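Local coordinates for tylactone synthase starter module and modules 1 & 2 (Streptomyces fradiae, PDB 2Z5L), which contains a ketoreductase domain that probably uses NADPH to reduce the beta-keto group of the growing chain and sets hydroxyl stereochemistry in tylosin polyketide assembly, at residues A284-L289 with T332-N337; W256-T261 with R277-E282; D384-F389 with E416-A421; G266-I271 with P295-A300. All blocks are in the same frame, centred on the assembly; numbering follows the deposited sequence.

Contact 1 of 4, residues A284-L289 with T332-N337; sequences AERLVL and TAYPPN
R286 and Y334 make most of this contact. The guanidinium of R286 comes to the edge of the Y334 ring, near the ring plane. NH1 of R286 is 3.2 Å from CD1 of Y334. The planes of the two groups are 76° apart, so they do not stack. The aliphatic part also takes part, with CD of R286 lying 3.7 Å from the same CD1 of Y334. The R286 chain leaves the strand with CG anti to the backbone N (chi1 -176°). It runs straight as far as CD and then bends at chi3, which turns the guanidinium to the tyrosine edge.

V288, two residues along the strand, adds an apolar contact at the base of the tyrosine. Its CG2 is 3.9 Å from CB of Y334 and 4.0 Å from CG of Y334. No hydrogen bond joins the two segments.

Further out, R286 and V288 also pack on T261 of the neighbouring strand 261-265. V288 and Y334 both touch V315 of strand 313-318. NE of R286 has a weak, long ion pair with E313.

Y334 is the first residue to leave helical geometry after helix 324-333. It therefore lies where the chain turns back toward strand 338-341. In sheet order, strands 261-265 and 286-291 lie between strand 313-318 and strand 338-341. The chain must pass over both of them. This matches the long crossover connection between the third and fourth strands of a Rossmann fold, as in short-chain dehydrogenases/reductases.

Contact 2 of 4, residues W256-T261 with R277-E282; sequences WQPSGT and RRLAAE
P258 packs against L279 and E282 at the C-terminal end of helix 270-281. The helix belongs to the first beta-alpha unit of the ketoreductase's Rossmann fold, and P258 lies in the loop that leads into its strand, 261-265. P258 faces the helix. CG and CD of its ring lie against the backbone, and CB meets L279. CG of P258 is 3.5 Å from O of L279 and 3.4 Å from O of E282. The proline carbon therefore sits against two backbone carbonyl oxygens. O of L279 also accepts a hydrogen bond from N of E282, at 2.8 Å.

L279 starts off to the side, but its end swings back toward the proline. Its CD2 approaches CB of P258 at 4.1 Å. L279 also touches F340 of strand 338-341, so it packs between the helix and that strand. E282 offers its CB to the proline, 4.1 Å from CG of P258.

The rest of the E282 chain extends back along the helix to R278. R278 has a second acidic partner in D462, and its side chain packs on helix 457-470. The salt bridge between R278 and E282 is fairly straight, with 162° at the hydrogen. NE of R278 meets OE1 of E282 at 3.0 Å, approaching from 39° above the carboxylate plane.

Contact 3 of 4, residues D384-F389 with E416-A421; sequences DAFVLF and ERRRAA
In the beta-alpha-beta unit of strand 386-391, helix 402-419 and strand 426-430, R418 lies flat on the ring of F386. The two groups form a stacked cation-pi pair. CZ of R418 is 3.8 Å from the centroid of the F386 ring, only 12° off the ring normal. The planes are 21° apart. NE of R418 comes closest, 3.3 Å from CD2 of F386, over the face and offset toward the rim. CD of R418 is 3.6 Å from CE2 of F386, so a methylene group shares the same face.

F386 leaves the strand on the helix side. R418 comes from near the helix end and bends at chi3 (67°), which lays its flat group over the ring. Both residues are buried. The pair lies between helix and sheet in this Rossmann-fold domain.

The polar edge of R418 is taken up by residues outside the two segments. These bonds probably limit rotation of the guanidinium. NE of R418 donates to the backbone O of P424, just before strand 426-430. NH1 of R418 is hydrogen-bonded to ND1 of H374 in helix 356-376.

Contact 4 of 4, residues G266-I271 with P295-A300; sequences GGMGAI and PEAPGA
Two successive bends in M268, chi2 -68° and chi3 -82°, curl its side chain and bring the terminal methyl down onto A297 and A300. CG of M268 starts beside its own backbone N. CE does most of the touching. It lies 3.4 Å from CB of A297, with CG of M268 also near that methyl at 4.1 Å. CE is modelled very close to A300 as well. That spacing is tighter than carbons normally allow, so the exact place of the methyl is doubtful. CE is also 3.6 Å from O of P298. As modelled, the methionine end lies near the A297 methyl, A300 and the carbonyl oxygen of P298.

Each side is shaped by a beta turn. Residues 266-269 form a type I turn, with N of G269 bonded to O of G266 at 3.3 Å. Residues 297-300 form a type II turn, closed by N of A300 and O of A297 at 3.0 Å. The second turn brings A297 and A300 close together beside M268. G269 and G299 are the N-cap residues of the helices that follow. R273 bridges the two segments from outside, since its NH2 is hydrogen-bonded to O of M268 and to O of P298. H316 of strand 313-318 touches both M268 and A300.

The 266-271 segment turns from strand 261-265 into helix 270-281. Its glycines G267 and G269, with G272, fit the glycine-rich GxGxxG pattern of Rossmann folds, which in relatives binds the dinucleotide cofactor.

In the fold
Contacts 1 and 2 meet where strands 261-265, 286-291 and 338-341 begin. N of N337 is 2.9 Å from O of T261, and N of R286 is 3.0 Å from O of G260. Both are probable hydrogen bonds. Contact 3 joins the same region through O of N337 and N of D384, 2.8 Å apart. W256 of contact 2 packs there too, with CZ2 3.8 Å from CB of A385. Contacts 2 and 4 use opposite ends of helix 270-281, and their centres are 18 Å apart. Contact 4 holds the glycine-rich turn, probably beside the cofactor site. It touches contact 3 where CE2 of F389 lies 3.5 Å from CG2 of I271.

Contact 1 of 4, residues A284-L289 with T332-N337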
loop_
_atom_site.group_PDB
_atom_site.type_symbol
_atom_site.label_atom_id
_atom_site.label_comp_id
_atom_site.label_asym_id
_atom_site.label_seq_id
_atom_site.Cartn_x
_atom_site.Cartn_y
_atom_site.Cartn_z
ATOM N N ALA A 284 16.292 -21.958 -13.614
ATOM C CA ALA A 284 17.172 -20.959 -13.028
ATOM C C ALA A 284 18.597 -21.503 -13.103
ATOM O O ALA A 284 18.838 -22.680 -12.820
ATOM C CB ALA A 284 16.778 -20.687 -11.578
ATOM N N GLU A 285 19.530 -20.642 -13.493
ATOM C CA GLU A 285 20.933 -21.015 -13.605
ATOM C C GLU A 285 21.648 -20.729 -12.292
ATOM O O GLU A 285 22.603 -21.411 -11.922
ATOM C CB GLU A 285 21.611 -20.225 -14.726
ATOM C CG GLU A 285 21.085 -20.524 -16.117
ATOM C CD GLU A 285 21.887 -19.815 -17.194
ATOM O OE1 GLU A 285 23.135 -19.917 -17.162
ATOM O OE2 GLU A 285 21.274 -19.165 -18.071
ATOM N N ARG A 286 21.184 -19.704 -11.592
ATOM C CA ARG A 286 21.776 -19.347 -10.322
ATOM C C ARG A 286 20.753 -18.644 -9.439
ATOM O O ARG A 286 20.004 -17.773 -9.889
ATOM C CB ARG A 286 22.985 -18.424 -10.524
ATOM C CG ARG A 286 23.738 -18.062 -9.236
ATOM C CD ARG A 286 24.803 -16.983 -9.473
ATOM N NE ARG A 286 25.767 -17.362 -10.507
ATOM C CZ ARG A 286 26.541 -16.493 -11.150
ATOM N NH1 ARG A 286 26.472 -15.198 -10.867
ATOM N NH2 ARG A 286 27.370 -16.912 -12.090
ATOM N N LEU A 287 20.725 -19.039 -8.176
ATOM C CA LEU A 287 19.836 -18.429 -7.219
ATOM C C LEU A 287 20.716 -17.826 -6.151
ATOM O O LEU A 287 21.704 -18.438 -5.724
ATOM C CB LEU A 287 18.904 -19.468 -6.581
ATOM C CG LEU A 287 17.758 -20.012 -7.436
ATOM C CD1 LEU A 287 16.876 -20.979 -6.611
ATOM C CD2 LEU A 287 16.913 -18.851 -7.930
ATOM N N VAL A 288 20.368 -16.609 -5.751
ATOM C CA VAL A 288 21.076 -15.891 -4.704
ATOM C C VAL A 288 20.001 -15.554 -3.685
ATOM O O VAL A 288 19.102 -14.772 -3.975
ATOM C CB VAL A 288 21.704 -14.610 -5.262
ATOM C CG1 VAL A 288 22.228 -13.755 -4.141
ATOM C CG2 VAL A 288 22.836 -14.991 -6.215
ATOM N N LEU A 289 20.088 -16.159 -2.507
ATOM C CA LEU A 289 19.101 -15.958 -1.465
ATOM C C LEU A 289 19.640 -15.128 -0.319
ATOM O O LEU A 289 20.749 -15.362 0.164
ATOM C CB LEU A 289 18.639 -17.318 -0.936
ATOM C CG LEU A 289 18.329 -18.372 -1.998
ATOM C CD1 LEU A 289 18.105 -19.706 -1.306
ATOM C CD2 LEU A 289 17.122 -17.977 -2.823
ATOM N N THR A 332 26.760 -6.839 -7.028
ATOM C CA THR A 332 28.034 -6.624 -7.725
ATOM C C THR A 332 28.567 -8.012 -8.099
ATOM O O THR A 332 28.786 -8.285 -9.263
ATOM C CB THR A 332 29.072 -5.881 -6.843
ATOM O OG1 THR A 332 28.647 -4.521 -6.663
ATOM C CG2 THR A 332 30.489 -5.916 -7.503
ATOM N N ALA A 333 28.750 -8.892 -7.120
ATOM C CA ALA A 333 29.261 -10.239 -7.392
ATOM C C ALA A 333 28.372 -11.098 -8.296
ATOM O O ALA A 333 28.871 -11.902 -9.095
ATOM C CB ALA A 333 29.510 -10.970 -6.093
ATOM N N TYR A 334 27.059 -10.919 -8.186
ATOM C CA TYR A 334 26.121 -11.714 -8.963
ATOM C C TYR A 334 25.061 -10.869 -9.633
ATOM O O TYR A 334 23.928 -10.797 -9.151
ATOM C CB TYR A 334 25.436 -12.725 -8.050
ATOM C CG TYR A 334 26.413 -13.540 -7.252
ATOM C CD1 TYR A 334 27.061 -14.633 -7.824
ATOM C CD2 TYR A 334 26.708 -13.212 -5.930
ATOM C CE1 TYR A 334 27.972 -15.372 -7.104
ATOM C CE2 TYR A 334 27.623 -13.951 -5.200
ATOM C CZ TYR A 334 28.245 -15.024 -5.792
ATOM O OH TYR A 334 29.135 -15.781 -5.069
ATOM N N PRO A 335 25.411 -10.214 -10.751
ATOM C CA PRO A 335 24.446 -9.377 -11.470
ATOM C C PRO A 335 23.201 -10.192 -11.772
ATOM O O PRO A 335 23.270 -11.219 -12.438
ATOM C CB PRO A 335 25.214 -8.985 -12.725
ATOM C CG PRO A 335 26.601 -8.824 -12.188
ATOM C CD PRO A 335 26.756 -10.082 -11.348
ATOM N N PRO A 336 22.042 -9.739 -11.283
ATOM C CA PRO A 336 20.790 -10.459 -11.510
ATOM C C PRO A 336 20.008 -10.132 -12.774
ATOM O O PRO A 336 19.980 -8.988 -13.238
ATOM C CB PRO A 336 19.993 -10.129 -10.258
ATOM C CG PRO A 336 20.360 -8.687 -10.042
ATOM C CD PRO A 336 21.868 -8.693 -10.258
ATOM N N ASN A 337 19.373 -11.163 -13.323
ATOM C CA ASN A 337 18.535 -11.016 -14.503
ATOM C C ASN A 337 17.098 -10.863 -14.028
ATOM O O ASN A 337 16.219 -10.402 -14.762
ATOM C CB ASN A 337 18.649 -12.247 -15.397
ATOM C CG ASN A 337 20.054 -12.460 -15.889
ATOM O OD1 ASN A 337 20.664 -13.492 -15.630
ATOM N ND2 ASN A 337 20.584 -11.471 -16.604
#

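Contact 2 of 4, residues W256-T261 with R277-E282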
loop_
_atom_site.group_PDB
_atom_site.type_symbol
_atom_site.label_atom_id
_atom_site.label_comp_id
_atom_site.label_asym_id
_atom_site.label_seq_id
_atom_site.Cartn_x
_atom_site.Cartn_y
_atom_site.Cartn_z
ATOM N N TRP A 256 5.979 -17.172 -17.289
ATOM C CA TRP A 256 7.336 -16.658 -17.322
ATOM C C TRP A 256 8.298 -17.809 -17.022
ATOM O O TRP A 256 7.970 -18.714 -16.255
ATOM C CB TRP A 256 7.475 -15.535 -16.280
ATOM C CG TRP A 256 8.718 -14.727 -16.410
ATOM C CD1 TRP A 256 8.977 -13.763 -17.335
ATOM C CD2 TRP A 256 9.897 -14.849 -15.613
ATOM N NE1 TRP A 256 10.251 -13.274 -17.166
ATOM C CE2 TRP A 256 10.839 -13.925 -16.115
ATOM C CE3 TRP A 256 10.251 -15.654 -14.519
ATOM C CZ2 TRP A 256 12.116 -13.782 -15.563
ATOM C CZ3 TRP A 256 11.516 -15.513 -13.970
ATOM C CH2 TRP A 256 12.437 -14.582 -14.495
ATOM N N GLN A 257 9.473 -17.784 -17.643
ATOM C CA GLN A 257 10.473 -18.820 -17.412
ATOM C C GLN A 257 11.784 -18.222 -16.920
ATOM O O GLN A 257 12.386 -17.386 -17.588
ATOM C CB GLN A 257 10.724 -19.629 -18.683
ATOM C CG GLN A 257 9.730 -20.756 -18.901
ATOM C CD GLN A 257 10.061 -21.594 -20.132
ATOM O OE1 GLN A 257 11.172 -22.120 -20.267
ATOM N NE2 GLN A 257 9.094 -21.720 -21.039
ATOM N N PRO A 258 12.246 -18.653 -15.738
ATOM C CA PRO A 258 13.490 -18.166 -15.137
ATOM C C PRO A 258 14.737 -18.545 -15.936
ATOM O O PRO A 258 14.767 -19.590 -16.584
ATOM C CB PRO A 258 13.474 -18.822 -13.762
ATOM C CG PRO A 258 12.843 -20.150 -14.063
ATOM C CD PRO A 258 11.663 -19.728 -14.913
ATOM N N SER A 259 15.759 -17.692 -15.877
ATOM C CA SER A 259 17.035 -17.916 -16.572
ATOM C C SER A 259 18.121 -17.042 -15.923
ATOM O O SER A 259 17.804 -16.067 -15.252
ATOM C CB SER A 259 16.907 -17.561 -18.057
ATOM O OG SER A 259 16.599 -16.191 -18.241
ATOM N N GLY A 260 19.392 -17.389 -16.109
ATOM C CA GLY A 260 20.452 -16.591 -15.513
ATOM C C GLY A 260 20.441 -16.564 -13.988
ATOM O O GLY A 260 20.022 -17.530 -13.345
ATOM N N THR A 261 20.890 -15.455 -13.405
ATOM C CA THR A 261 20.929 -15.319 -11.950
ATOM C C THR A 261 19.626 -14.719 -11.414
ATOM O O THR A 261 19.142 -13.712 -11.921
ATOM C CB THR A 261 22.137 -14.442 -11.501
ATOM O OG1 THR A 261 23.340 -14.965 -12.082
ATOM C CG2 THR A 261 22.292 -14.452 -9.976
ATOM N N ARG A 277 12.517 -23.142 -4.861
ATOM C CA ARG A 277 12.387 -24.487 -5.402
ATOM C C ARG A 277 11.733 -24.503 -6.779
ATOM O O ARG A 277 12.108 -25.289 -7.645
ATOM C CB ARG A 277 11.581 -25.374 -4.449
ATOM C CG ARG A 277 12.276 -25.694 -3.137
ATOM C CD ARG A 277 11.372 -26.536 -2.222
ATOM N NE ARG A 277 11.956 -26.826 -0.924
ATOM C CZ ARG A 277 12.818 -27.812 -0.682
ATOM N NH1 ARG A 277 13.209 -28.622 -1.661
ATOM N NH2 ARG A 277 13.283 -28.002 0.548
ATOM N N ARG A 278 10.744 -23.641 -6.981
ATOM C CA ARG A 278 10.046 -23.577 -8.263
ATOM C C ARG A 278 10.908 -22.997 -9.382
ATOM O O ARG A 278 10.889 -23.497 -10.508
ATOM C CB ARG A 278 8.765 -22.756 -8.113
ATOM C CG ARG A 278 7.612 -23.551 -7.491
ATOM C CD ARG A 278 7.067 -24.581 -8.494
ATOM N NE ARG A 278 6.478 -23.971 -9.691
ATOM C CZ ARG A 278 5.261 -23.425 -9.759
ATOM N NH1 ARG A 278 4.475 -23.395 -8.691
ATOM N NH2 ARG A 278 4.816 -22.943 -10.915
ATOM N N LEU A 279 11.649 -21.938 -9.065
ATOM C CA LEU A 279 12.519 -21.294 -10.037
ATOM C C LEU A 279 13.668 -22.212 -10.427
ATOM O O LEU A 279 13.911 -22.464 -11.612
ATOM C CB LEU A 279 13.044 -19.978 -9.461
ATOM C CG LEU A 279 11.884 -18.999 -9.227
ATOM C CD1 LEU A 279 12.402 -17.617 -8.877
ATOM C CD2 LEU A 279 11.015 -18.958 -10.505
ATOM N N ALA A 280 14.369 -22.713 -9.415
ATOM C CA ALA A 280 15.501 -23.620 -9.610
ATOM C C ALA A 280 15.090 -24.836 -10.420
ATOM O O ALA A 280 15.858 -25.332 -11.258
ATOM C CB ALA A 280 16.033 -24.066 -8.277
ATOM N N ALA A 281 13.871 -25.311 -10.163
ATOM C CA ALA A 281 13.354 -26.470 -10.860
ATOM C C ALA A 281 12.879 -26.144 -12.263
ATOM O O ALA A 281 12.657 -27.051 -13.064
ATOM C CB ALA A 281 12.227 -27.103 -10.057
ATOM N N GLU A 282 12.759 -24.863 -12.593
ATOM C CA GLU A 282 12.282 -24.529 -13.930
ATOM C C GLU A 282 13.238 -23.779 -14.835
ATOM O O GLU A 282 12.798 -23.061 -15.731
ATOM C CB GLU A 282 10.976 -23.745 -13.854
ATOM C CG GLU A 282 9.852 -24.480 -13.161
ATOM C CD GLU A 282 8.556 -23.691 -13.184
ATOM O OE1 GLU A 282 7.596 -24.113 -12.501
ATOM O OE2 GLU A 282 8.508 -22.656 -13.890
#

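Contact 3 of 4, residues D384-F389 with E416-A421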
loop_
_atom_site.group_PDB
_atom_site.type_symbol
_atom_site.label_atom_id
_atom_site.label_comp_id
_atom_site.label_asym_id
_atom_site.label_seq_id
_atom_site.Cartn_x
_atom_site.Cartn_y
_atom_site.Cartn_z
ATOM N N ASP A 384 15.786 -8.091 -16.250
ATOM C CA ASP A 384 14.563 -8.028 -17.035
ATOM C C ASP A 384 13.358 -8.404 -16.185
ATOM O O ASP A 384 12.270 -8.642 -16.706
ATOM C CB ASP A 384 14.640 -8.976 -18.228
ATOM C CG ASP A 384 14.537 -10.421 -17.815
ATOM O OD1 ASP A 384 15.423 -10.886 -17.072
ATOM O OD2 ASP A 384 13.563 -11.088 -18.221
ATOM N N ALA A 385 13.553 -8.474 -14.874
ATOM C CA ALA A 385 12.463 -8.817 -13.977
ATOM C C ALA A 385 12.695 -8.239 -12.587
ATOM O O ALA A 385 13.730 -8.469 -11.964
ATOM C CB ALA A 385 12.304 -10.318 -13.911
ATOM N N PHE A 386 11.712 -7.477 -12.120
ATOM C CA PHE A 386 11.746 -6.831 -10.816
ATOM C C PHE A 386 10.370 -7.102 -10.185
ATOM O O PHE A 386 9.389 -6.395 -10.448
ATOM C CB PHE A 386 11.961 -5.329 -11.020
ATOM C CG PHE A 386 12.483 -4.606 -9.812
ATOM C CD1 PHE A 386 13.830 -4.650 -9.481
ATOM C CD2 PHE A 386 11.622 -3.864 -9.012
ATOM C CE1 PHE A 386 14.314 -3.954 -8.367
ATOM C CE2 PHE A 386 12.097 -3.167 -7.898
ATOM C CZ PHE A 386 13.444 -3.213 -7.573
ATOM N N VAL A 387 10.300 -8.131 -9.353
ATOM C CA VAL A 387 9.045 -8.513 -8.733
ATOM C C VAL A 387 8.931 -8.143 -7.263
ATOM O O VAL A 387 9.766 -8.525 -6.434
ATOM C CB VAL A 387 8.836 -10.028 -8.880
ATOM C CG1 VAL A 387 7.414 -10.398 -8.530
ATOM C CG2 VAL A 387 9.167 -10.444 -10.297
ATOM N N LEU A 388 7.882 -7.401 -6.936
ATOM C CA LEU A 388 7.671 -7.001 -5.559
ATOM C C LEU A 388 6.437 -7.704 -5.038
ATOM O O LEU A 388 5.391 -7.743 -5.702
ATOM C CB LEU A 388 7.519 -5.477 -5.451
ATOM C CG LEU A 388 8.656 -4.619 -6.040
ATOM C CD1 LEU A 388 8.296 -3.162 -5.906
ATOM C CD2 LEU A 388 9.983 -4.893 -5.334
ATOM N N PHE A 389 6.579 -8.291 -3.855
ATOM C CA PHE A 389 5.477 -9.003 -3.204
ATOM C C PHE A 389 4.768 -8.046 -2.269
ATOM O O PHE A 389 5.233 -7.766 -1.168
ATOM C CB PHE A 389 6.008 -10.204 -2.417
ATOM C CG PHE A 389 6.325 -11.381 -3.278
ATOM C CD1 PHE A 389 7.314 -11.291 -4.251
ATOM C CD2 PHE A 389 5.633 -12.575 -3.131
ATOM C CE1 PHE A 389 7.615 -12.378 -5.069
ATOM C CE2 PHE A 389 5.928 -13.664 -3.944
ATOM C CZ PHE A 389 6.925 -13.564 -4.917
ATOM N N GLU A 416 4.945 1.268 -10.447
ATOM C CA GLU A 416 4.411 2.221 -11.422
ATOM C C GLU A 416 5.486 3.192 -11.886
ATOM O O GLU A 416 5.680 3.381 -13.085
ATOM C CB GLU A 416 3.234 3.019 -10.832
ATOM C CG GLU A 416 2.072 2.159 -10.354
ATOM C CD GLU A 416 0.777 2.945 -10.169
ATOM O OE1 GLU A 416 0.195 3.396 -11.175
ATOM O OE2 GLU A 416 0.334 3.110 -9.017
ATOM N N ARG A 417 6.185 3.806 -10.939
ATOM C CA ARG A 417 7.220 4.744 -11.316
ATOM C C ARG A 417 8.320 4.097 -12.146
ATOM O O ARG A 417 8.873 4.725 -13.055
ATOM C CB ARG A 417 7.823 5.413 -10.083
ATOM C CG ARG A 417 6.846 6.317 -9.345
ATOM C CD ARG A 417 7.586 7.238 -8.401
ATOM N NE ARG A 417 8.447 6.507 -7.472
ATOM C CZ ARG A 417 8.004 5.850 -6.399
ATOM N NH1 ARG A 417 6.709 5.831 -6.118
ATOM N NH2 ARG A 417 8.856 5.228 -5.595
ATOM N N ARG A 418 8.642 2.845 -11.840
ATOM C CA ARG A 418 9.696 2.133 -12.574
ATOM C C ARG A 418 9.346 1.880 -14.033
ATOM O O ARG A 418 10.109 2.226 -14.931
ATOM C CB ARG A 418 10.012 0.785 -11.912
ATOM C CG ARG A 418 11.024 0.852 -10.790
ATOM C CD ARG A 418 11.322 -0.542 -10.250
ATOM N NE ARG A 418 12.018 -1.390 -11.220
ATOM C CZ ARG A 418 13.327 -1.343 -11.458
ATOM N NH1 ARG A 418 14.095 -0.489 -10.799
ATOM N NH2 ARG A 418 13.870 -2.157 -12.358
ATOM N N ARG A 419 8.194 1.261 -14.251
ATOM C CA ARG A 419 7.753 0.941 -15.590
ATOM C C ARG A 419 7.642 2.194 -16.446
ATOM O O ARG A 419 8.251 2.273 -17.509
ATOM C CB ARG A 419 6.422 0.197 -15.523
ATOM C CG ARG A 419 6.555 -1.206 -14.946
ATOM C CD ARG A 419 7.160 -2.161 -15.964
ATOM N NE ARG A 419 6.170 -2.513 -16.982
ATOM C CZ ARG A 419 5.245 -3.453 -16.833
ATOM N NH1 ARG A 419 5.184 -4.160 -15.710
ATOM N NH2 ARG A 419 4.354 -3.656 -17.792
ATOM N N ALA A 420 6.886 3.180 -15.974
ATOM C CA ALA A 420 6.714 4.420 -16.717
ATOM C C ALA A 420 8.052 5.094 -16.996
ATOM O O ALA A 420 8.130 6.054 -17.765
ATOM C CB ALA A 420 5.789 5.365 -15.953
ATOM N N ALA A 421 9.109 4.575 -16.383
ATOM C CA ALA A 421 10.453 5.116 -16.568
ATOM C C ALA A 421 11.299 4.204 -17.461
ATOM O O ALA A 421 12.500 4.425 -17.637
ATOM C CB ALA A 421 11.130 5.290 -15.212
#

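Contact 4 of 4, residues G266-I271 with P295-A300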
loop_
_atom_site.group_PDB
_atom_site.type_symbol
_atom_site.label_atom_id
_atom_site.label_comp_id
_atom_site.label_asym_id
_atom_site.label_seq_id
_atom_site.Cartn_x
_atom_site.Cartn_y
_atom_site.Cartn_z
ATOM N N GLY A 266 14.368 -12.417 1.379
ATOM C CA GLY A 266 13.474 -13.167 2.235
ATOM C C GLY A 266 13.392 -14.591 1.718
ATOM O O GLY A 266 12.342 -15.231 1.743
ATOM N N GLY A 267 14.517 -15.101 1.238
ATOM C CA GLY A 267 14.543 -16.460 0.703
ATOM C C GLY A 267 14.409 -17.590 1.726
ATOM O O GLY A 267 14.212 -18.735 1.343
ATOM N N MET A 268 14.534 -17.302 3.021
ATOM C CA MET A 268 14.392 -18.365 4.003
ATOM C C MET A 268 12.994 -18.294 4.651
ATOM O O MET A 268 12.749 -18.903 5.693
ATOM C CB MET A 268 15.507 -18.286 5.055
ATOM C CG MET A 268 16.912 -18.571 4.467
ATOM S SD MET A 268 17.082 -20.324 3.939
ATOM C CE MET A 268 17.458 -21.051 5.476
ATOM N N GLY A 269 12.088 -17.547 4.012
ATOM C CA GLY A 269 10.714 -17.398 4.476
ATOM C C GLY A 269 9.835 -18.412 3.769
ATOM O O GLY A 269 10.289 -19.079 2.836
ATOM N N ALA A 270 8.579 -18.541 4.186
ATOM C CA ALA A 270 7.670 -19.526 3.580
ATOM C C ALA A 270 7.527 -19.347 2.075
ATOM O O ALA A 270 7.544 -20.313 1.319
ATOM C CB ALA A 270 6.272 -19.445 4.250
ATOM N N ILE A 271 7.350 -18.106 1.652
ATOM C CA ILE A 271 7.227 -17.817 0.239
ATOM C C ILE A 271 8.608 -17.993 -0.419
ATOM O O ILE A 271 8.753 -18.719 -1.400
ATOM C CB ILE A 271 6.700 -16.383 0.042
ATOM C CG1 ILE A 271 5.212 -16.344 0.404
ATOM C CG2 ILE A 271 6.921 -15.928 -1.400
ATOM C CD1 ILE A 271 4.597 -14.958 0.446
ATOM N N PRO A 295 23.411 -18.046 5.636
ATOM C CA PRO A 295 23.581 -19.502 5.569
ATOM C C PRO A 295 23.548 -20.219 6.916
ATOM O O PRO A 295 23.553 -21.447 6.967
ATOM C CB PRO A 295 24.926 -19.660 4.874
ATOM C CG PRO A 295 25.673 -18.469 5.378
ATOM C CD PRO A 295 24.651 -17.365 5.233
ATOM N N GLU A 296 23.541 -19.468 8.007
ATOM C CA GLU A 296 23.478 -20.095 9.317
ATOM C C GLU A 296 22.007 -20.299 9.696
ATOM O O GLU A 296 21.705 -20.849 10.749
ATOM C CB GLU A 296 24.158 -19.227 10.382
ATOM C CG GLU A 296 25.650 -18.958 10.162
ATOM C CD GLU A 296 26.296 -18.303 11.375
ATOM O OE1 GLU A 296 25.702 -17.333 11.916
ATOM O OE2 GLU A 296 27.396 -18.748 11.783
ATOM N N ALA A 297 21.098 -19.862 8.826
ATOM C CA ALA A 297 19.664 -19.989 9.062
ATOM C C ALA A 297 19.215 -21.453 9.128
ATOM O O ALA A 297 19.839 -22.340 8.559
ATOM C CB ALA A 297 18.890 -19.250 7.981
ATOM N N PRO A 298 18.094 -21.717 9.815
ATOM C CA PRO A 298 17.610 -23.104 9.930
ATOM C C PRO A 298 17.265 -23.852 8.636
ATOM O O PRO A 298 16.375 -23.463 7.875
ATOM C CB PRO A 298 16.438 -22.988 10.923
ATOM C CG PRO A 298 15.948 -21.589 10.763
ATOM C CD PRO A 298 17.227 -20.764 10.540
ATOM N N GLY A 299 17.989 -24.944 8.418
ATOM C CA GLY A 299 17.796 -25.754 7.233
ATOM C C GLY A 299 18.333 -25.043 5.997
ATOM O O GLY A 299 17.979 -25.401 4.867
ATOM N N ALA A 300 19.171 -24.026 6.222
ATOM C CA ALA A 300 19.756 -23.234 5.136
ATOM C C ALA A 300 20.565 -24.157 4.251
ATOM O O ALA A 300 20.316 -24.243 3.047
ATOM C CB ALA A 300 20.635 -22.116 5.703
#